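Local coordinates for protein putative sarcosine dimethylglycine methyltransferase (Galdieria sulphuraria, PDB 2O57) that probably transfers methyl groups from S-adenosylmethionine to the amino nitrogen of sarcosine and dimethylglycine, at residues Q117-R120 / N121-Y124; D165-K168 / V169-C173; F264-N267 / M268-L272; V239-Y242 / S243-A247. All coordinates share one frame; numbering follows the deposited sequence.

All four contacts run along single helices of a class I methyltransferase fold, with sheet order 3-2-1-4-5-7-6. Contact 1 lies on helix 115-128 and contact 2 on helix 166-176, with centres 26 Å apart. Both belong to the methyltransferase domain. Contact 1 borders the probable cofactor site: Gln117 touches the glycine-rich turn after strand 85-89. Contacts 3 and 4 lie on helices 262-280 and 235-251, which in the chain fall between strands 226-233 and 284-293. Their centres are only 12 Å apart and they touch: Leu272 CD2 packs 3.6 Å from Tyr242 CD1. Contacts 2 and 4 lie on opposite sides of the chain's centre.

Contact 1 (Q117-R120 / N121-Y124); sequences QNKR and NEEY
Arg120 runs out past Glu123 and Tyr124, its neighbours one turn further along the helix. Its CB lies 4.0 Å from Tyr124 CE2. Its CG comes next, 4.1 Å from Glu123 OE1. With CG set beside the backbone N (chi1 -72°), the chain then extends to NE and leaves the helix. Here water takes over. Arg120 NE donates to a water at 3.0 Å, which lies in the guanidinium plane at its edge. The same water donates weakly to Glu123 OE1. The guanidinium and carboxylate planes are 27° apart, but the charged groups do not touch: Arg120 NE and Glu123 OE1 are 5.5 Å apart. The pair is bridged by water and is not a direct salt bridge. The tip of Arg120 instead makes a cation-pi contact with Phe37. At the root of the same turn, Tyr124 CD2 approaches Arg120 O obliquely to the ring, at 3.1 Å.

On the inner side a second water links two asparagines. It donates to Asn118 OD1 and accepts from Asn121 ND2, at 2.8 Å each. Lys119 and Glu122 lie side by side and point the same way. Their contact is Lys119 CD against Glu122 OE1 at 3.6 Å.

Backbone bonds from Asn121, Glu122, Glu123 and Tyr124 complete the alpha-helical turn. Asn112, at the end of strand 107-112, holds both Gln117 OE1 and Asn118 ND2. Helix 115-128 links that strand to strand 134-138 in a beta-alpha-beta unit; Asn118, Asn121 and Glu122 rest on Val136, while Tyr124 meets Phe37 of helix 27-40.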
loop_
_atom_site.group_PDB
_atom_site.type_symbol
_atom_site.label_atom_id
_atom_site.label_comp_id
_atom_site.label_asym_id
_atom_site.label_seq_id
_atom_site.Cartn_x
_atom_site.Cartn_y
_atom_site.Cartn_z
ATOM N N GLN A 117 1.431 3.216 30.654
ATOM C CA GLN A 117 2.099 3.536 29.389
ATOM C C GLN A 117 2.398 5.033 29.252
ATOM O O GLN A 117 3.475 5.398 28.831
ATOM C CB GLN A 117 1.289 3.075 28.148
ATOM C CG GLN A 117 1.204 1.518 27.956
ATOM C CD GLN A 117 0.526 1.147 26.637
ATOM O OE1 GLN A 117 -0.192 1.950 26.045
ATOM N NE2 GLN A 117 0.762 -0.067 26.173
ATOM N N ASN A 118 1.422 5.883 29.557
ATOM C CA ASN A 118 1.629 7.329 29.491
ATOM C C ASN A 118 2.731 7.806 30.411
ATOM O O ASN A 118 3.544 8.663 30.038
ATOM C CB ASN A 118 0.344 8.064 29.848
ATOM C CG ASN A 118 -0.739 7.852 28.815
ATOM O OD1 ASN A 118 -0.453 7.422 27.680
ATOM N ND2 ASN A 118 -2.000 8.120 29.199
ATOM N N LYS A 119 2.758 7.268 31.623
ATOM C CA LYS A 119 3.813 7.672 32.547
ATOM C C LYS A 119 5.199 7.255 32.034
ATOM O O LYS A 119 6.155 8.060 32.081
ATOM C CB LYS A 119 3.545 7.154 33.955
ATOM C CG LYS A 119 2.293 7.765 34.604
ATOM C CD LYS A 119 2.405 9.312 34.797
ATOM C CE LYS A 119 1.582 9.818 35.987
ATOM N NZ LYS A 119 0.073 9.847 35.823
ATOM N N ARG A 120 5.315 6.025 31.519
ATOM C CA ARG A 120 6.604 5.563 30.945
ATOM C C ARG A 120 7.019 6.367 29.748
ATOM O O ARG A 120 8.196 6.662 29.601
ATOM C CB ARG A 120 6.584 4.073 30.561
ATOM C CG ARG A 120 6.606 3.208 31.729
ATOM C CD ARG A 120 6.924 1.791 31.401
ATOM N NE ARG A 120 6.443 1.006 32.514
ATOM C CZ ARG A 120 5.941 -0.217 32.430
ATOM N NH1 ARG A 120 5.843 -0.832 31.260
ATOM N NH2 ARG A 120 5.512 -0.812 33.538
ATOM N N ASN A 121 6.055 6.643 28.848
ATOM C CA ASN A 121 6.227 7.542 27.702
ATOM C C ASN A 121 6.885 8.891 28.119
ATOM O O ASN A 121 7.940 9.265 27.595
ATOM C CB ASN A 121 4.859 7.758 27.014
ATOM C CG ASN A 121 4.982 8.417 25.642
ATOM O OD1 ASN A 121 6.082 8.853 25.247
ATOM N ND2 ASN A 121 3.841 8.545 24.921
ATOM N N GLU A 122 6.281 9.591 29.077
ATOM C CA GLU A 122 6.850 10.857 29.583
ATOM C C GLU A 122 8.295 10.641 30.088
ATOM O O GLU A 122 9.155 11.461 29.828
ATOM C CB GLU A 122 5.986 11.463 30.704
ATOM C CG GLU A 122 4.596 11.902 30.259
ATOM C CD GLU A 122 3.742 12.468 31.400
ATOM O OE1 GLU A 122 3.577 11.807 32.448
ATOM O OE2 GLU A 122 3.226 13.578 31.229
ATOM N N GLU A 123 8.526 9.540 30.805
ATOM C CA GLU A 123 9.857 9.234 31.369
ATOM C C GLU A 123 10.877 9.101 30.238
ATOM O O GLU A 123 11.953 9.738 30.289
ATOM C CB GLU A 123 9.843 7.956 32.233
ATOM C CG GLU A 123 9.147 8.132 33.601
ATOM C CD GLU A 123 8.821 6.808 34.381
ATOM O OE1 GLU A 123 9.040 5.692 33.847
ATOM O OE2 GLU A 123 8.310 6.911 35.535
ATOM N N TYR A 124 10.531 8.301 29.219
ATOM C CA TYR A 124 11.379 8.143 28.013
ATOM C C TYR A 124 11.650 9.458 27.309
ATOM O O TYR A 124 12.772 9.699 26.883
ATOM C CB TYR A 124 10.784 7.166 26.984
ATOM C CG TYR A 124 10.670 5.747 27.457
ATOM C CD1 TYR A 124 11.744 5.109 28.070
ATOM C CD2 TYR A 124 9.472 5.051 27.318
ATOM C CE1 TYR A 124 11.639 3.798 28.526
ATOM C CE2 TYR A 124 9.350 3.757 27.752
ATOM C CZ TYR A 124 10.420 3.131 28.360
ATOM O OH TYR A 124 10.273 1.851 28.822
HETATM O O HOH W 1 1.362 7.395 25.597
HETATM O O HOH W 2 7.605 2.729 34.732
#

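Contact 2 (D165-K168 / V169-C173); sequences DKLK and VFQEC
Lys168 crosses Gln171 at about a right angle and Glu172 obliquely. Its CG stands anti to the backbone N (chi1 -174°), and a bend at chi2 turns the rest of the chain along the helix toward the next turn. On the way, Lys168 CD passes 3.5 Å from Gln171 OE1. Further out, Lys168 NZ forms a long salt bridge with Glu172 OE2 at 3.7 Å. A water also lies between the two, accepting from Lys168 NZ at 2.9 Å and donating to Glu172 OE2, though the latter bond is very short. Another water lies between Lys168 NZ and Gln171 OE1, but its bonds are so short that its place is doubtful. Glu172 has a second charged partner in Arg175, and its OE1 also accepts from Ile144 N.

The stretch opens helix 166-176, which follows strand 151-157 in the chain and leads toward strand 181-190 of the Rossmann-like methyltransferase sheet. Asp165 is the N-cap. Its OD2 accepts from Lys168 N at 3.2 Å, met from above the carboxylate plane, 63° out of it. Its carbonyl receives Val169 N, and Val169 CG2 rests on the same Asp165 O.

Leu167 and Gln171 meet at a slant, on another flank. The Gln171 amide lies against the leucine branches, with NE2 4.0 Å from Leu167 CG. The extended Gln171 chain keeps that amide beside the apolar carbons. Phe170 turns a ring edge to the backbone: CD2 is 3.3 Å from Lys166 O, near the ring plane. Two further rings, Phe160 and Tyr217, meet Phe170 edge-to-face.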
loop_
_atom_site.group_PDB
_atom_site.type_symbol
_atom_site.label_atom_id
_atom_site.label_comp_id
_atom_site.label_asym_id
_atom_site.label_seq_id
_atom_site.Cartn_x
_atom_site.Cartn_y
_atom_site.Cartn_z
ATOM N N ASP A 165 -17.616 2.471 18.291
ATOM C CA ASP A 165 -18.034 3.731 17.737
ATOM C C ASP A 165 -17.012 4.317 16.773
ATOM O O ASP A 165 -16.486 5.396 16.988
ATOM C CB ASP A 165 -18.413 4.713 18.839
ATOM C CG ASP A 165 -19.413 5.725 18.367
ATOM O OD1 ASP A 165 -19.994 6.417 19.226
ATOM O OD2 ASP A 165 -19.610 5.822 17.126
ATOM N N LYS A 166 -16.745 3.577 15.707
ATOM C CA LYS A 166 -15.844 4.020 14.630
ATOM C C LYS A 166 -16.286 5.330 13.993
ATOM O O LYS A 166 -15.432 6.131 13.622
ATOM C CB LYS A 166 -15.668 2.934 13.556
ATOM C CG LYS A 166 -15.165 1.556 14.045
ATOM C CD LYS A 166 -13.660 1.466 14.169
ATOM C CE LYS A 166 -13.191 -0.003 14.286
ATOM N NZ LYS A 166 -13.640 -0.622 15.560
ATOM N N LEU A 167 -17.599 5.559 13.850
ATOM C CA LEU A 167 -18.063 6.840 13.310
ATOM C C LEU A 167 -17.586 7.996 14.207
ATOM O O LEU A 167 -17.088 8.988 13.728
ATOM C CB LEU A 167 -19.589 6.909 13.111
ATOM C CG LEU A 167 -20.142 8.260 12.586
ATOM C CD1 LEU A 167 -19.482 8.701 11.250
ATOM C CD2 LEU A 167 -21.709 8.352 12.520
ATOM N N LYS A 168 -17.795 7.887 15.510
ATOM C CA LYS A 168 -17.336 8.937 16.422
ATOM C C LYS A 168 -15.809 9.184 16.371
ATOM O O LYS A 168 -15.380 10.339 16.389
ATOM C CB LYS A 168 -17.825 8.651 17.852
ATOM C CG LYS A 168 -17.533 9.756 18.861
ATOM C CD LYS A 168 -18.105 11.113 18.430
ATOM C CE LYS A 168 -17.903 12.119 19.572
ATOM N NZ LYS A 168 -18.332 13.464 19.155
ATOM N N VAL A 169 -15.018 8.104 16.257
ATOM C CA VAL A 169 -13.552 8.184 16.029
ATOM C C VAL A 169 -13.245 9.063 14.819
ATOM O O VAL A 169 -12.509 10.040 14.918
ATOM C CB VAL A 169 -12.916 6.780 15.818
ATOM C CG1 VAL A 169 -11.397 6.883 15.543
ATOM C CG2 VAL A 169 -13.185 5.887 17.045
ATOM N N PHE A 170 -13.841 8.738 13.689
ATOM C CA PHE A 170 -13.593 9.524 12.484
ATOM C C PHE A 170 -14.132 10.962 12.597
ATOM O O PHE A 170 -13.522 11.870 12.075
ATOM C CB PHE A 170 -14.120 8.793 11.228
ATOM C CG PHE A 170 -13.175 7.735 10.718
ATOM C CD1 PHE A 170 -12.072 8.088 9.901
ATOM C CD2 PHE A 170 -13.391 6.397 11.020
ATOM C CE1 PHE A 170 -11.173 7.107 9.453
ATOM C CE2 PHE A 170 -12.536 5.404 10.554
ATOM C CZ PHE A 170 -11.407 5.753 9.771
ATOM N N GLN A 171 -15.244 11.173 13.316
ATOM C CA GLN A 171 -15.759 12.538 13.512
ATOM C C GLN A 171 -14.735 13.385 14.315
ATOM O O GLN A 171 -14.531 14.573 14.028
ATOM C CB GLN A 171 -17.125 12.523 14.229
ATOM C CG GLN A 171 -18.284 12.096 13.315
ATOM C CD GLN A 171 -19.579 11.910 14.057
ATOM O OE1 GLN A 171 -19.584 11.593 15.243
ATOM N NE2 GLN A 171 -20.692 12.101 13.365
ATOM N N GLU A 172 -14.186 12.791 15.371
ATOM C CA GLU A 172 -13.174 13.458 16.197
ATOM C C GLU A 172 -11.901 13.717 15.409
ATOM O O GLU A 172 -11.316 14.778 15.536
ATOM C CB GLU A 172 -12.855 12.654 17.465
ATOM C CG GLU A 172 -13.956 12.736 18.544
ATOM C CD GLU A 172 -14.052 14.150 19.065
ATOM O OE1 GLU A 172 -13.236 14.527 19.932
ATOM O OE2 GLU A 172 -14.916 14.903 18.591
ATOM N N CYS A 173 -11.467 12.731 14.612
ATOM C CA CYS A 173 -10.276 12.922 13.761
ATOM C C CYS A 173 -10.456 14.135 12.837
ATOM O O CYS A 173 -9.562 15.002 12.755
ATOM C CB CYS A 173 -9.918 11.667 12.965
ATOM S SG CYS A 173 -9.262 10.293 13.996
HETATM O O HOH W 3 -16.922 15.070 17.134
HETATM O O HOH W 4 -19.510 13.464 16.805
#

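Contact 3 (F264-N267 / M268-L272); sequences FQAN and MKRGL
Phe264 and Met268, a selenomethionine, make the apolar part of the contact. The two side chains lie side by side and point the same way. Both have CG anti to the backbone N, Phe264 with chi1 163° and Met268 with chi1 -169°. Met268 CB sits over one ring face. SE is 4.8 Å from the ring centroid, an oblique Met-aromatic approach. The nearest ring atom to Met268 SE is Phe264 CZ, at 3.7 Å.

The polar part joins Asn267 to Arg270. Arg270 NH2 donates to Asn267 OD1 at 2.6 Å, and the oxygen lies close to the guanidinium plane, at its edge. The amide and guanidinium planes are 64° apart. A bend at chi3 folds the arginine back over the preceding turn. Ala266 O then lies 3.7 Å above the centre of one guanidinium face. Ala266 CB touches the same group, 3.9 Å from Arg270 NH2. Arg205 also donates weakly to Asn267 OD1 and brings a like charge near Arg270.

Backbone bonds tie Met268 N to Phe264 O and Gly271 N to Asn267 O, with two more between them.

Helix 262-280 packs against two others here. Phe264 rests on Asp28, Asp31 and Ser32 of helix 27-40, and Met268 reaches Phe35. On helix 235-251, Met268 meets Val245 and Leu249, while Leu272 meets Tyr242 and Lys246.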
loop_
_atom_site.group_PDB
_atom_site.type_symbol
_atom_site.label_atom_id
_atom_site.label_comp_id
_atom_site.label_asym_id
_atom_site.label_seq_id
_atom_site.Cartn_x
_atom_site.Cartn_y
_atom_site.Cartn_z
ATOM N N PHE A 264 -2.676 -17.432 30.591
ATOM C CA PHE A 264 -2.648 -16.277 29.714
ATOM C C PHE A 264 -1.970 -16.631 28.379
ATOM O O PHE A 264 -2.448 -16.232 27.301
ATOM C CB PHE A 264 -1.945 -15.081 30.350
ATOM C CG PHE A 264 -1.551 -14.053 29.323
ATOM C CD1 PHE A 264 -2.511 -13.215 28.771
ATOM C CD2 PHE A 264 -0.249 -13.985 28.858
ATOM C CE1 PHE A 264 -2.180 -12.295 27.789
ATOM C CE2 PHE A 264 0.095 -13.069 27.877
ATOM C CZ PHE A 264 -0.870 -12.228 27.324
ATOM N N GLN A 265 -0.848 -17.341 28.457
ATOM C CA GLN A 265 -0.052 -17.664 27.266
ATOM C C GLN A 265 -0.865 -18.500 26.304
ATOM O O GLN A 265 -0.867 -18.256 25.098
ATOM C CB GLN A 265 1.234 -18.405 27.628
ATOM C CG GLN A 265 2.253 -17.516 28.323
ATOM C CD GLN A 265 3.534 -18.251 28.652
ATOM O OE1 GLN A 265 4.056 -19.006 27.825
ATOM N NE2 GLN A 265 4.048 -18.048 29.873
ATOM N N ALA A 266 -1.581 -19.477 26.850
ATOM C CA ALA A 266 -2.406 -20.356 26.034
ATOM C C ALA A 266 -3.489 -19.535 25.320
ATOM O O ALA A 266 -3.661 -19.710 24.124
ATOM C CB ALA A 266 -2.982 -21.521 26.873
ATOM N N ASN A 267 -4.150 -18.599 26.024
ATOM C CA ASN A 267 -5.174 -17.709 25.447
ATOM C C ASN A 267 -4.600 -16.777 24.379
ATOM O O ASN A 267 -5.239 -16.557 23.336
ATOM C CB ASN A 267 -5.841 -16.802 26.508
ATOM C CG ASN A 267 -6.727 -17.577 27.497
ATOM O OD1 ASN A 267 -7.282 -18.612 27.158
ATOM N ND2 ASN A 267 -6.872 -17.050 28.721
HETATM N N MSE A 268 -3.431 -16.201 24.659
HETATM C CA MSE A 268 -2.757 -15.340 23.649
HETATM C C MSE A 268 -2.437 -16.121 22.368
HETATM O O MSE A 268 -2.713 -15.652 21.273
HETATM C CB MSE A 268 -1.484 -14.711 24.194
HETATM C CG MSE A 268 -0.957 -13.600 23.208
HETATM SE SE MSE A 268 0.533 -12.642 23.926
HETATM C CE MSE A 268 1.088 -11.815 22.262
ATOM N N LYS A 269 -1.797 -17.276 22.520
ATOM C CA LYS A 269 -1.456 -18.172 21.404
ATOM C C LYS A 269 -2.700 -18.525 20.560
ATOM O O LYS A 269 -2.663 -18.480 19.307
ATOM C CB LYS A 269 -0.758 -19.417 21.995
ATOM C CG LYS A 269 -0.155 -20.435 21.044
ATOM C CD LYS A 269 0.509 -21.625 21.828
ATOM C CE LYS A 269 1.427 -21.127 22.958
ATOM N NZ LYS A 269 1.964 -22.222 23.876
ATOM N N ARG A 270 -3.810 -18.854 21.221
ATOM C CA ARG A 270 -5.048 -19.118 20.474
ATOM C C ARG A 270 -5.479 -17.917 19.647
ATOM O O ARG A 270 -5.823 -18.083 18.479
ATOM C CB ARG A 270 -6.182 -19.581 21.376
ATOM C CG ARG A 270 -5.992 -21.005 21.846
ATOM C CD ARG A 270 -7.189 -21.474 22.616
ATOM N NE ARG A 270 -7.212 -20.919 23.971
ATOM C CZ ARG A 270 -6.720 -21.542 25.038
ATOM N NH1 ARG A 270 -6.153 -22.753 24.912
ATOM N NH2 ARG A 270 -6.794 -20.953 26.227
ATOM N N GLY A 271 -5.491 -16.724 20.255
ATOM C CA GLY A 271 -5.809 -15.486 19.532
ATOM C C GLY A 271 -4.885 -15.232 18.352
ATOM O O GLY A 271 -5.332 -14.860 17.255
ATOM N N LEU A 272 -3.592 -15.445 18.558
ATOM C CA LEU A 272 -2.617 -15.322 17.461
ATOM C C LEU A 272 -2.972 -16.273 16.319
ATOM O O LEU A 272 -3.010 -15.858 15.154
ATOM C CB LEU A 272 -1.183 -15.548 17.947
ATOM C CG LEU A 272 -0.663 -14.449 18.934
ATOM C CD1 LEU A 272 0.655 -14.877 19.560
ATOM C CD2 LEU A 272 -0.557 -13.076 18.266
#

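Contact 4 (V239-Y242 / S243-A247); sequences VHHY and SKVKA
The His241 ring carries Val245 CG2 over one face. This is a CH-pi contact, 4.0 Å from CG2 to the ring centroid and 18° off the ring normal. The methyl is offset toward the rim, and its closest ring atom is His241 NE2 at 3.9 Å. A chi1 of -175° swings the ring alongside its own carbonyl, where Val245 CG2 can lie over it. His241 ND1 is bonded to Tyr50 OH. The next ring, Tyr242, has His241 CD2 over one face, 3.9 Å above its plane. Trp275 stacks with this tyrosine.

Ser243 makes the polar grip. Its OG lies beside its own backbone N and donates back to Val239 O at 2.7 Å. Ser243 N donates to the same oxygen at 3.0 Å. Val239 O is thus gripped by two donors, which reach it from opposite faces of its carbonyl plane.

Lys244 lays its CG against His240 O at 3.0 Å. Bends at chi2 and chi3 carry its NZ to the carbonyl oxygens of Asp57 and Val54. His240 packs on Ile297 of the second subunit, at the subunit interface.

A serine hydroxyl returning to the carbonyl four residues earlier is a familiar feature of alpha-helices. Here it occurs in helix 235-251, which follows strand 226-233 and forms part of the helical insertion before the last strand of the class I methyltransferase sheet.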
loop_
_atom_site.group_PDB
_atom_site.type_symbol
_atom_site.label_atom_id
_atom_site.label_comp_id
_atom_site.label_asym_id
_atom_site.label_seq_id
_atom_site.Cartn_x
_atom_site.Cartn_y
_atom_site.Cartn_z
ATOM N N VAL A 239 -0.221 -12.225 8.354
ATOM C CA VAL A 239 0.197 -13.636 8.546
ATOM C C VAL A 239 1.620 -13.743 9.090
ATOM O O VAL A 239 1.845 -14.439 10.101
ATOM C CB VAL A 239 0.026 -14.476 7.250
ATOM C CG1 VAL A 239 0.709 -15.875 7.383
ATOM C CG2 VAL A 239 -1.440 -14.596 6.938
ATOM N N HIS A 240 2.568 -13.029 8.473
ATOM C CA HIS A 240 3.958 -13.144 8.910
ATOM C C HIS A 240 4.107 -12.612 10.327
ATOM O O HIS A 240 4.803 -13.219 11.136
ATOM C CB HIS A 240 4.883 -12.335 8.022
ATOM C CG HIS A 240 4.967 -12.856 6.623
ATOM N ND1 HIS A 240 5.149 -12.031 5.534
ATOM C CD2 HIS A 240 4.896 -14.117 6.138
ATOM C CE1 HIS A 240 5.192 -12.764 4.433
ATOM N NE2 HIS A 240 5.027 -14.029 4.769
ATOM N N HIS A 241 3.507 -11.455 10.579
ATOM C CA HIS A 241 3.706 -10.767 11.854
ATOM C C HIS A 241 3.171 -11.595 13.019
ATOM O O HIS A 241 3.877 -11.801 14.000
ATOM C CB HIS A 241 2.986 -9.436 11.860
ATOM C CG HIS A 241 3.254 -8.630 13.087
ATOM N ND1 HIS A 241 4.505 -8.118 13.385
ATOM C CD2 HIS A 241 2.437 -8.283 14.110
ATOM C CE1 HIS A 241 4.429 -7.444 14.522
ATOM N NE2 HIS A 241 3.184 -7.529 14.978
ATOM N N TYR A 242 1.932 -12.065 12.900
ATOM C CA TYR A 242 1.359 -12.853 13.974
ATOM C C TYR A 242 1.998 -14.233 14.139
ATOM O O TYR A 242 2.157 -14.677 15.278
ATOM C CB TYR A 242 -0.157 -12.879 13.872
ATOM C CG TYR A 242 -0.718 -11.524 14.224
ATOM C CD1 TYR A 242 -0.374 -10.905 15.443
ATOM C CD2 TYR A 242 -1.538 -10.838 13.351
ATOM C CE1 TYR A 242 -0.865 -9.642 15.778
ATOM C CE2 TYR A 242 -2.043 -9.554 13.689
ATOM C CZ TYR A 242 -1.709 -8.984 14.877
ATOM O OH TYR A 242 -2.215 -7.752 15.198
ATOM N N SER A 243 2.459 -14.834 13.026
ATOM C CA SER A 243 3.274 -16.065 13.095
ATOM C C SER A 243 4.601 -15.828 13.859
ATOM O O SER A 243 4.996 -16.636 14.732
ATOM C CB SER A 243 3.582 -16.593 11.665
ATOM O OG SER A 243 2.374 -16.948 11.017
ATOM N N LYS A 244 5.300 -14.728 13.541
ATOM C CA LYS A 244 6.545 -14.405 14.255
ATOM C C LYS A 244 6.300 -14.072 15.740
ATOM O O LYS A 244 7.075 -14.484 16.620
ATOM C CB LYS A 244 7.247 -13.217 13.592
ATOM C CG LYS A 244 7.670 -13.469 12.115
ATOM C CD LYS A 244 8.876 -14.332 12.022
ATOM C CE LYS A 244 10.092 -13.594 12.523
ATOM N NZ LYS A 244 11.306 -14.419 12.432
ATOM N N VAL A 245 5.240 -13.329 16.025
ATOM C CA VAL A 245 4.926 -13.039 17.429
ATOM C C VAL A 245 4.615 -14.337 18.198
ATOM O O VAL A 245 5.086 -14.520 19.364
ATOM C CB VAL A 245 3.775 -12.025 17.561
ATOM C CG1 VAL A 245 3.388 -11.902 19.040
ATOM C CG2 VAL A 245 4.203 -10.639 17.013
ATOM N N LYS A 246 3.871 -15.256 17.574
ATOM C CA LYS A 246 3.590 -16.540 18.218
ATOM C C LYS A 246 4.858 -17.333 18.497
ATOM O O LYS A 246 4.970 -17.976 19.552
ATOM C CB LYS A 246 2.604 -17.379 17.394
ATOM C CG LYS A 246 2.098 -18.626 18.146
ATOM C CD LYS A 246 0.962 -19.373 17.378
ATOM C CE LYS A 246 1.540 -20.023 16.175
ATOM N NZ LYS A 246 2.231 -21.308 16.599
ATOM N N ALA A 247 5.796 -17.317 17.543
ATOM C CA ALA A 247 7.079 -18.000 17.718
ATOM C C ALA A 247 7.843 -17.392 18.911
ATOM O O ALA A 247 8.420 -18.110 19.708
ATOM C CB ALA A 247 7.923 -17.883 16.410
#